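Local coordinates for protein homoserine kinase (Listeria monocytogenes, PDB 3HUL) that probably catalyses the ATP-dependent phosphorylation of L-homoserine to O-phospho-L-homoserine, the fourth of five steps from aspartate to threonine, at residues A[201-213]-A[231-243]. Numbering follows the deposited sequence.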
loop_
_atom_site.group_PDB
_atom_site.type_symbol
_atom_site.label_atom_id
_atom_site.label_comp_id
_atom_site.label_asym_id
_atom_site.label_seq_id
_atom_site.Cartn_x
_atom_site.Cartn_y
_atom_site.Cartn_z
ATOM N N ASN A 201 -6.718 -0.956 -6.161
ATOM C CA ASN A 201 -7.771 -1.985 -6.356
ATOM C C ASN A 201 -8.687 -1.648 -7.560
ATOM O O ASN A 201 -9.839 -2.092 -7.598
ATOM C CB ASN A 201 -8.606 -2.161 -5.086
ATOM C CG ASN A 201 -9.241 -3.576 -4.950
ATOM O OD1 ASN A 201 -10.399 -3.731 -4.508
ATOM N ND2 ASN A 201 -8.490 -4.585 -5.302
ATOM N N ASP A 202 -8.194 -0.858 -8.515
ATOM C CA ASP A 202 -9.003 -0.472 -9.706
ATOM C C ASP A 202 -8.727 -1.440 -10.849
ATOM O O ASP A 202 -7.993 -1.118 -11.785
ATOM C CB ASP A 202 -8.705 0.966 -10.151
ATOM C CG ASP A 202 -9.704 1.487 -11.217
ATOM O OD1 ASP A 202 -10.443 0.700 -11.863
ATOM O OD2 ASP A 202 -9.752 2.714 -11.408
ATOM N N MET A 203 -9.274 -2.645 -10.724
ATOM C CA MET A 203 -8.975 -3.759 -11.644
ATOM C C MET A 203 -9.642 -3.562 -13.020
ATOM O O MET A 203 -9.183 -4.080 -14.052
ATOM C CB MET A 203 -9.373 -5.093 -11.005
ATOM C CG MET A 203 -8.453 -5.513 -9.827
ATOM S SD MET A 203 -6.706 -5.718 -10.313
ATOM C CE MET A 203 -6.710 -6.968 -11.549
ATOM N N THR A 204 -10.712 -2.789 -13.029
ATOM C CA THR A 204 -11.301 -2.326 -14.279
ATOM C C THR A 204 -10.311 -1.507 -15.095
ATOM O O THR A 204 -10.063 -1.811 -16.262
ATOM C CB THR A 204 -12.564 -1.535 -13.979
ATOM O OG1 THR A 204 -13.597 -2.489 -13.733
ATOM C CG2 THR A 204 -12.988 -0.664 -15.130
ATOM N N LEU A 205 -9.746 -0.471 -14.495
ATOM C CA LEU A 205 -8.729 0.303 -15.219
ATOM C C LEU A 205 -7.518 -0.585 -15.528
ATOM O O LEU A 205 -7.053 -0.596 -16.651
ATOM C CB LEU A 205 -8.322 1.564 -14.444
ATOM C CG LEU A 205 -7.110 2.412 -14.902
ATOM C CD1 LEU A 205 -7.249 2.897 -16.379
ATOM C CD2 LEU A 205 -6.980 3.609 -13.943
ATOM N N ALA A 206 -7.036 -1.349 -14.548
ATOM C CA ALA A 206 -5.895 -2.236 -14.785
ATOM C C ALA A 206 -6.140 -3.154 -15.981
ATOM O O ALA A 206 -5.240 -3.384 -16.798
ATOM C CB ALA A 206 -5.621 -3.082 -13.575
ATOM N N GLY A 207 -7.352 -3.710 -16.046
ATOM C CA GLY A 207 -7.675 -4.711 -17.063
ATOM C C GLY A 207 -7.645 -4.098 -18.439
ATOM O O GLY A 207 -7.201 -4.723 -19.398
ATOM N N GLU A 208 -8.122 -2.863 -18.509
ATOM C CA GLU A 208 -8.051 -2.030 -19.700
ATOM C C GLU A 208 -6.610 -1.794 -20.188
ATOM O O GLU A 208 -6.332 -1.855 -21.401
ATOM C CB GLU A 208 -8.735 -0.705 -19.384
ATOM C CG GLU A 208 -9.028 0.197 -20.580
ATOM C CD GLU A 208 -10.100 1.245 -20.254
ATOM O OE1 GLU A 208 -10.568 1.298 -19.077
ATOM O OE2 GLU A 208 -10.477 2.014 -21.177
ATOM N N MET A 209 -5.693 -1.509 -19.263
ATOM C CA MET A 209 -4.280 -1.333 -19.636
ATOM C C MET A 209 -3.675 -2.688 -20.035
ATOM O O MET A 209 -2.929 -2.794 -20.983
ATOM C CB MET A 209 -3.467 -0.690 -18.481
ATOM C CG MET A 209 -3.957 0.732 -18.034
ATOM S SD MET A 209 -3.847 2.043 -19.295
ATOM C CE MET A 209 -5.476 2.031 -19.995
ATOM N N MET A 210 -4.024 -3.720 -19.288
ATOM C CA MET A 210 -3.482 -5.035 -19.482
ATOM C C MET A 210 -3.769 -5.580 -20.907
ATOM O O MET A 210 -2.969 -6.347 -21.435
ATOM C CB MET A 210 -4.046 -5.950 -18.400
ATOM C CG MET A 210 -3.402 -7.302 -18.276
ATOM S SD MET A 210 -4.283 -8.364 -17.073
ATOM C CE MET A 210 -4.620 -7.230 -15.766
ATOM N N GLU A 211 -4.877 -5.162 -21.520
ATOM C CA GLU A 211 -5.273 -5.637 -22.865
ATOM C C GLU A 211 -4.524 -4.990 -24.037
ATOM O O GLU A 211 -4.583 -5.496 -25.149
ATOM C CB GLU A 211 -6.789 -5.510 -23.081
ATOM C CG GLU A 211 -7.581 -6.516 -22.261
ATOM C CD GLU A 211 -9.053 -6.599 -22.614
ATOM O OE1 GLU A 211 -9.682 -5.579 -22.992
ATOM O OE2 GLU A 211 -9.594 -7.707 -22.489
ATOM N N ARG A 212 -3.824 -3.881 -23.800
ATOM C CA ARG A 212 -3.009 -3.264 -24.854
ATOM C C ARG A 212 -1.627 -3.946 -24.996
ATOM O O ARG A 212 -0.971 -4.272 -23.999
ATOM C CB ARG A 212 -2.904 -1.762 -24.611
ATOM C CG ARG A 212 -4.236 -1.152 -24.214
ATOM C CD ARG A 212 -4.549 0.127 -24.945
ATOM N NE ARG A 212 -5.830 0.685 -24.495
ATOM C CZ ARG A 212 -6.489 1.671 -25.102
ATOM N NH1 ARG A 212 -6.005 2.238 -26.208
ATOM N NH2 ARG A 212 -7.641 2.096 -24.602
ATOM N N ASP A 213 -1.195 -4.205 -26.226
ATOM C CA ASP A 213 0.056 -4.969 -26.424
ATOM C C ASP A 213 1.312 -4.082 -26.409
ATOM O O ASP A 213 2.089 -4.118 -25.442
ATOM C CB ASP A 213 -0.014 -5.871 -27.680
ATOM C CG ASP A 213 -0.305 -5.094 -28.972
ATOM O OD1 ASP A 213 -0.216 -3.835 -28.977
ATOM O OD2 ASP A 213 -0.611 -5.763 -29.996
ATOM N N ARG A 231 -13.414 -11.766 -24.869
ATOM C CA ARG A 231 -13.566 -10.434 -24.263
ATOM C C ARG A 231 -15.005 -9.969 -24.133
ATOM O O ARG A 231 -15.454 -9.610 -23.040
ATOM C CB ARG A 231 -12.795 -9.374 -25.057
ATOM C CG ARG A 231 -11.442 -9.123 -24.528
ATOM C CD ARG A 231 -10.572 -8.226 -25.405
ATOM N NE ARG A 231 -9.181 -8.490 -25.042
ATOM C CZ ARG A 231 -8.116 -8.307 -25.814
ATOM N NH1 ARG A 231 -8.246 -7.857 -27.049
ATOM N NH2 ARG A 231 -6.912 -8.597 -25.344
ATOM N N ASP A 232 -15.723 -9.966 -25.260
ATOM C CA ASP A 232 -17.121 -9.517 -25.298
ATOM C C ASP A 232 -17.944 -10.211 -24.240
ATOM O O ASP A 232 -18.618 -9.562 -23.449
ATOM C CB ASP A 232 -17.758 -9.797 -26.667
ATOM C CG ASP A 232 -17.294 -8.835 -27.735
ATOM O OD1 ASP A 232 -16.694 -7.794 -27.396
ATOM O OD2 ASP A 232 -17.528 -9.131 -28.927
ATOM N N VAL A 233 -17.847 -11.533 -24.217
ATOM C CA VAL A 233 -18.589 -12.370 -23.284
ATOM C C VAL A 233 -18.191 -12.180 -21.816
ATOM O O VAL A 233 -19.052 -12.014 -20.951
ATOM C CB VAL A 233 -18.424 -13.851 -23.674
ATOM C CG1 VAL A 233 -18.953 -14.772 -22.567
ATOM C CG2 VAL A 233 -19.082 -14.096 -25.052
ATOM N N ALA A 234 -16.887 -12.251 -21.554
ATOM C CA ALA A 234 -16.356 -12.125 -20.210
ATOM C C ALA A 234 -16.601 -10.747 -19.634
ATOM O O ALA A 234 -17.141 -10.632 -18.566
ATOM C CB ALA A 234 -14.876 -12.460 -20.192
ATOM N N LYS A 235 -16.214 -9.705 -20.352
ATOM C CA LYS A 235 -16.294 -8.337 -19.849
ATOM C C LYS A 235 -17.729 -7.853 -19.774
ATOM O O LYS A 235 -18.068 -7.035 -18.921
ATOM C CB LYS A 235 -15.454 -7.408 -20.719
ATOM C CG LYS A 235 -13.955 -7.674 -20.497
ATOM C CD LYS A 235 -13.121 -7.476 -21.739
ATOM C CE LYS A 235 -12.922 -6.016 -22.044
ATOM N NZ LYS A 235 -12.576 -5.327 -20.804
ATOM N N ASN A 236 -18.591 -8.383 -20.640
ATOM C CA ASN A 236 -19.993 -8.000 -20.506
ATOM C C ASN A 236 -20.681 -8.562 -19.263
ATOM O O ASN A 236 -21.782 -8.131 -18.959
ATOM C CB ASN A 236 -20.800 -8.277 -21.758
ATOM C CG ASN A 236 -21.001 -9.702 -21.987
ATOM O OD1 ASN A 236 -21.305 -10.451 -21.090
ATOM N ND2 ASN A 236 -20.825 -10.113 -23.222
ATOM N N GLN A 237 -20.036 -9.515 -18.576
ATOM C CA GLN A 237 -20.503 -9.998 -17.269
ATOM C C GLN A 237 -19.698 -9.425 -16.076
ATOM O O GLN A 237 -20.028 -9.678 -14.916
ATOM C CB GLN A 237 -20.496 -11.525 -17.205
ATOM C CG GLN A 237 -21.277 -12.217 -18.333
ATOM C CD GLN A 237 -21.129 -13.731 -18.291
ATOM O OE1 GLN A 237 -21.238 -14.349 -17.236
ATOM N NE2 GLN A 237 -20.891 -14.327 -19.441
ATOM N N GLY A 238 -18.658 -8.644 -16.363
ATOM C CA GLY A 238 -17.927 -7.936 -15.316
ATOM C C GLY A 238 -16.485 -8.388 -15.155
ATOM O O GLY A 238 -15.837 -8.069 -14.156
ATOM N N ALA A 239 -15.981 -9.165 -16.112
ATOM C CA ALA A 239 -14.572 -9.553 -16.084
ATOM C C ALA A 239 -13.734 -8.294 -16.374
ATOM O O ALA A 239 -14.214 -7.350 -17.004
ATOM C CB ALA A 239 -14.283 -10.665 -17.086
ATOM N N TYR A 240 -12.491 -8.290 -15.902
ATOM C CA TYR A 240 -11.589 -7.154 -16.132
ATOM C C TYR A 240 -10.959 -7.123 -17.506
ATOM O O TYR A 240 -10.767 -6.060 -18.087
ATOM C CB TYR A 240 -10.478 -7.166 -15.090
ATOM C CG TYR A 240 -10.972 -7.283 -13.670
ATOM C CD1 TYR A 240 -11.915 -6.380 -13.168
ATOM C CD2 TYR A 240 -10.460 -8.265 -12.812
ATOM C CE1 TYR A 240 -12.384 -6.481 -11.846
ATOM C CE2 TYR A 240 -10.914 -8.368 -11.461
ATOM C CZ TYR A 240 -11.862 -7.479 -11.002
ATOM O OH TYR A 240 -12.298 -7.556 -9.697
ATOM N N ALA A 241 -10.627 -8.294 -18.027
ATOM C CA ALA A 241 -9.732 -8.386 -19.171
ATOM C C ALA A 241 -9.582 -9.846 -19.606
ATOM O O ALA A 241 -9.780 -10.753 -18.811
ATOM C CB ALA A 241 -8.350 -7.829 -18.778
ATOM N N ALA A 242 -9.213 -10.038 -20.864
ATOM C CA ALA A 242 -8.808 -11.334 -21.388
ATOM C C ALA A 242 -7.518 -11.073 -22.175
ATOM O O ALA A 242 -7.476 -10.171 -23.022
ATOM C CB ALA A 242 -9.913 -11.952 -22.297
ATOM N N CYS A 243 -6.475 -11.842 -21.868
ATOM C CA CYS A 243 -5.163 -11.653 -22.467
ATOM C C CYS A 243 -4.525 -12.978 -22.768
ATOM O O CYS A 243 -4.768 -13.978 -22.068
ATOM C CB CYS A 243 -4.235 -10.947 -21.471
ATOM S SG CYS A 243 -4.948 -9.469 -20.820
HETATM O O HOH W 1 -11.674 -3.459 -17.627
#
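Glu-211 carries the polar half of this contact, its carboxylate reaching Arg-231, Lys-235 and the backbone of Ala-242. Glu-211 OE2 accepts from Ala-242 N on the anti side of the carboxylate, a bond of 2.9 Å that is nearly straight (167°). Glu-211 OE2 also forms a salt bridge to Arg-231 NE at 2.7 Å, though as a hydrogen bond it is bent and weak. With the chain extended beyond CG (chi2 -170°), the carboxylate reaches both basic side chains while CB lies over a face of the guanidinium. The other oxygen, Glu-211 OE1, lies 3.6 Å from Lys-235 NZ, a long salt bridge. Arg-231 is anchored in turn on Ala-242 O, gripped side-on by NE and NH2 (2.9 Å from NH2); the two N-H groups on one carbonyl oxygen hold the guanidinium in place next to the Glu-211 carboxylate.

Apolar contacts run along the helix. Met-203 CB sits over the centre of the Tyr-240 ring, 3.3 Å from the centroid, a CH-pi contact; its SD is a more distant Met-aromatic partner above the ring. Met-210 CG packs on Cys-243 SG at 3.7 Å.

Between these groups the backbones come close: Gly-207 CA makes a CA-H...O contact with Tyr-240 O, and a water donates to both that oxygen and Thr-204 O. Phe-254 pairs with both Tyr-240 and Ala-241 through the backbone, a classic beta bulge at the start of strand 241-244, outermost within this chain.

The chemistry implies a helix docked beside this strand of the four-stranded antiparallel sheet in the GHMP kinase C-terminal region, with two basic side chains probably stabilising the negative charge of Glu-211.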